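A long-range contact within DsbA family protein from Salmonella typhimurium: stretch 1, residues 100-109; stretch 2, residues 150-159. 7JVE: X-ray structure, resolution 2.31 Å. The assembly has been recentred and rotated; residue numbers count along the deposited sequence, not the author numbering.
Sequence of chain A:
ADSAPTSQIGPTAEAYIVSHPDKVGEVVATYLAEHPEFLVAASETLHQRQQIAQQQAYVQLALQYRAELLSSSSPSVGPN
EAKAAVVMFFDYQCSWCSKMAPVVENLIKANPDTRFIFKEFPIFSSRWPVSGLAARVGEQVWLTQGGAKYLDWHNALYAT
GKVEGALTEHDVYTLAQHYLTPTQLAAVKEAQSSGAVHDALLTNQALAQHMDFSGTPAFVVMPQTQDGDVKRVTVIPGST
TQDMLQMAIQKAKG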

# COMPACT_ATOMS: atom_id res chain seq x y z
N MET A 100 -3.91 19.06 -6.68
CA MET A 100 -4.83 19.09 -7.80
C MET A 100 -5.23 20.51 -8.20
O MET A 100 -5.79 20.70 -9.29
CB MET A 100 -6.08 18.28 -7.46
CG MET A 100 -5.89 16.78 -7.56
SD MET A 100 -5.87 16.28 -9.29
CE MET A 100 -7.46 16.89 -9.80
N ALA A 101 -4.99 21.50 -7.34
CA ALA A 101 -5.47 22.84 -7.63
C ALA A 101 -5.03 23.35 -9.00
O ALA A 101 -5.87 23.94 -9.70
CB ALA A 101 -5.04 23.80 -6.50
N PRO A 102 -3.79 23.15 -9.44
CA PRO A 102 -3.41 23.64 -10.79
C PRO A 102 -4.22 23.00 -11.91
O PRO A 102 -4.47 23.64 -12.94
CB PRO A 102 -1.92 23.27 -10.89
CG PRO A 102 -1.46 23.21 -9.47
CD PRO A 102 -2.63 22.61 -8.71
N VAL A 103 -4.62 21.74 -11.75
CA VAL A 103 -5.45 21.09 -12.76
C VAL A 103 -6.84 21.72 -12.78
O VAL A 103 -7.39 22.01 -13.84
CB VAL A 103 -5.54 19.57 -12.50
CG1 VAL A 103 -6.77 18.98 -13.23
CG2 VAL A 103 -4.26 18.89 -12.94
N VAL A 104 -7.41 21.93 -11.60
CA VAL A 104 -8.73 22.56 -11.53
C VAL A 104 -8.69 23.94 -12.16
O VAL A 104 -9.59 24.32 -12.93
CB VAL A 104 -9.22 22.59 -10.08
CG1 VAL A 104 -10.51 23.40 -9.97
CG2 VAL A 104 -9.43 21.15 -9.56
N GLU A 105 -7.65 24.73 -11.85
CA GLU A 105 -7.52 26.05 -12.46
C GLU A 105 -7.48 25.95 -13.98
O GLU A 105 -8.11 26.75 -14.68
CB GLU A 105 -6.27 26.77 -11.93
CG GLU A 105 -6.10 28.23 -12.39
CD GLU A 105 -7.34 29.12 -12.12
OE1 GLU A 105 -7.46 29.64 -10.98
OE2 GLU A 105 -8.18 29.34 -13.04
N ASN A 106 -6.74 24.97 -14.51
CA ASN A 106 -6.72 24.78 -15.96
C ASN A 106 -8.11 24.43 -16.49
O ASN A 106 -8.54 24.96 -17.52
CB ASN A 106 -5.72 23.69 -16.35
CG ASN A 106 -4.29 24.17 -16.32
OD1 ASN A 106 -4.00 25.32 -15.98
ND2 ASN A 106 -3.37 23.28 -16.68
N LEU A 107 -8.83 23.52 -15.82
CA LEU A 107 -10.18 23.19 -16.25
C LEU A 107 -11.06 24.43 -16.29
O LEU A 107 -11.85 24.61 -17.23
CB LEU A 107 -10.83 22.14 -15.35
CG LEU A 107 -10.49 20.70 -15.69
CD1 LEU A 107 -11.00 19.76 -14.60
CD2 LEU A 107 -11.08 20.35 -17.04
N ILE A 108 -10.94 25.28 -15.28
CA ILE A 108 -11.82 26.44 -15.18
C ILE A 108 -11.56 27.39 -16.33
O ILE A 108 -12.51 27.88 -16.97
CB ILE A 108 -11.65 27.11 -13.80
CG1 ILE A 108 -12.29 26.22 -12.72
CG2 ILE A 108 -12.25 28.49 -13.81
CD1 ILE A 108 -12.10 26.72 -11.30
N LYS A 109 -10.28 27.64 -16.66
CA LYS A 109 -9.97 28.51 -17.78
C LYS A 109 -10.44 27.89 -19.08
O LYS A 109 -10.92 28.59 -19.97
CB LYS A 109 -8.47 28.79 -17.84
CG LYS A 109 -7.98 29.55 -16.62
CD LYS A 109 -6.90 30.57 -17.00
CE LYS A 109 -5.83 30.69 -15.91
NZ LYS A 109 -4.70 31.56 -16.35
N TYR A 150 -13.12 34.99 -4.95
CA TYR A 150 -13.13 33.79 -4.12
C TYR A 150 -12.10 32.78 -4.62
O TYR A 150 -11.40 32.14 -3.82
CB TYR A 150 -14.52 33.16 -4.09
CG TYR A 150 -14.49 31.79 -3.47
CD1 TYR A 150 -14.65 31.62 -2.09
CD2 TYR A 150 -14.25 30.66 -4.26
CE1 TYR A 150 -14.59 30.34 -1.51
CE2 TYR A 150 -14.17 29.39 -3.70
CZ TYR A 150 -14.33 29.23 -2.32
OH TYR A 150 -14.27 27.97 -1.79
N LEU A 151 -11.98 32.63 -5.94
CA LEU A 151 -11.04 31.65 -6.47
C LEU A 151 -9.59 32.06 -6.19
O LEU A 151 -8.76 31.19 -5.89
CB LEU A 151 -11.31 31.44 -7.97
CG LEU A 151 -10.49 30.43 -8.79
CD1 LEU A 151 -10.40 29.05 -8.13
CD2 LEU A 151 -11.07 30.31 -10.19
N ASP A 152 -9.28 33.38 -6.25
CA ASP A 152 -7.95 33.84 -5.82
C ASP A 152 -7.67 33.49 -4.37
O ASP A 152 -6.58 33.04 -4.02
CB ASP A 152 -7.74 35.36 -5.98
CG ASP A 152 -7.86 35.82 -7.40
OD1 ASP A 152 -8.42 36.92 -7.62
OD2 ASP A 152 -7.43 35.07 -8.31
N TRP A 153 -8.65 33.74 -3.50
CA TRP A 153 -8.47 33.40 -2.09
C TRP A 153 -8.24 31.90 -1.92
O TRP A 153 -7.34 31.47 -1.20
CB TRP A 153 -9.69 33.88 -1.30
CG TRP A 153 -9.92 33.09 -0.08
CD1 TRP A 153 -10.84 32.08 0.08
CD2 TRP A 153 -9.22 33.20 1.17
NE1 TRP A 153 -10.76 31.57 1.36
CE2 TRP A 153 -9.78 32.24 2.05
CE3 TRP A 153 -8.18 34.03 1.63
CZ2 TRP A 153 -9.33 32.08 3.38
CZ3 TRP A 153 -7.74 33.87 2.95
CH2 TRP A 153 -8.32 32.90 3.80
N HIS A 154 -9.08 31.11 -2.58
CA HIS A 154 -8.99 29.66 -2.50
C HIS A 154 -7.61 29.17 -2.92
O HIS A 154 -6.95 28.41 -2.20
CB HIS A 154 -10.11 29.09 -3.37
CG HIS A 154 -9.98 27.64 -3.72
ND1 HIS A 154 -10.68 26.65 -3.07
CD2 HIS A 154 -9.29 27.02 -4.71
CE1 HIS A 154 -10.40 25.49 -3.61
NE2 HIS A 154 -9.56 25.68 -4.61
N ASN A 155 -7.13 29.61 -4.09
CA ASN A 155 -5.80 29.20 -4.53
C ASN A 155 -4.72 29.71 -3.59
O ASN A 155 -3.72 29.02 -3.35
CB ASN A 155 -5.54 29.70 -5.94
CG ASN A 155 -6.42 29.02 -6.96
OD1 ASN A 155 -6.73 27.84 -6.81
ND2 ASN A 155 -6.82 29.74 -8.00
N ALA A 156 -4.89 30.92 -3.05
CA ALA A 156 -3.86 31.47 -2.18
C ALA A 156 -3.75 30.65 -0.89
O ALA A 156 -2.65 30.48 -0.37
CB ALA A 156 -4.16 32.94 -1.86
N LEU A 157 -4.87 30.14 -0.40
CA LEU A 157 -4.84 29.35 0.82
C LEU A 157 -4.08 28.05 0.61
O LEU A 157 -3.16 27.73 1.37
CB LEU A 157 -6.27 29.12 1.31
CG LEU A 157 -6.39 28.57 2.73
CD1 LEU A 157 -5.53 29.37 3.70
CD2 LEU A 157 -7.86 28.55 3.18
N TYR A 158 -4.45 27.28 -0.42
CA TYR A 158 -3.59 26.21 -0.94
C TYR A 158 -2.12 26.58 -1.11
O TYR A 158 -1.24 25.80 -0.73
CB TYR A 158 -4.19 25.70 -2.26
CG TYR A 158 -5.27 24.66 -2.14
CD1 TYR A 158 -5.32 23.81 -1.04
CD2 TYR A 158 -6.32 24.59 -3.07
CE1 TYR A 158 -6.29 22.82 -0.95
CE2 TYR A 158 -7.34 23.65 -2.95
CZ TYR A 158 -7.32 22.76 -1.89
OH TYR A 158 -8.32 21.79 -1.77
N ALA A 159 -1.83 27.75 -1.69
CA ALA A 159 -0.43 28.08 -1.95
C ALA A 159 0.39 28.20 -0.67
O ALA A 159 1.62 28.25 -0.77
CB ALA A 159 -0.31 29.38 -2.75
O HOH W 1 -7.85 25.76 -8.30

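The most unusual feature of this contact is that its centre is polar, and that Asn-155 supplies it from both ends of one amide. Asn-155 ND2 donates to Glu-105 OE1 at 3.0 Å, a weak hydrogen bond because the N-H...O angle is only 131°. One water donates to Asn-155 OD1, with its O 2.8 Å away, and also to Ala-101 O, 3.0 Å from the water O. An asparagine suits this position because its amide pairs a donor with an acceptor, so a carboxylate and a water can be served together.

The helices run nearly antiparallel, at 159° between their N-to-C directions, with a closest axial approach of 10.9 Å. The CA atoms of Ala-101 and Asn-155 form the nearest pair, at 7.1 Å, and both CA-to-CB bonds point toward the opposing stretch. Asn-155 has chi1 at -68° (m). Glu-105 starts sideways, but its chi1 t and chi2 p rotamers bring the carboxylate end nearer, within reach of Asn-155 ND2; a side chain of this length suits the place.

Apolar contacts lie to either side of this amide. Toward the start of stretch 1, Ala-101 CB sits 3.7 Å from Tyr-158 CD2, approaching the ring obliquely; the short methyl side chain lets the aromatic ring lie close to the helix, and the ring offers it apolar carbon. Farther along, Ile-108 CD1 meets Leu-151 CD2 at 3.9 Å, branched apolar side chains packing methyl to methyl at the far end from the tyrosine. Leu-151 CD2 also lies 3.8 Å from Glu-105 OE1, so this methyl group borders the carboxylate as well as the isoleucine.

Only 244 Å² is buried, both sides summed. Leu-151 and Ala-101 give the largest shares, 55 and 50 Å², followed by Glu-105 with 44 Å² and Asn-155 with 33 Å².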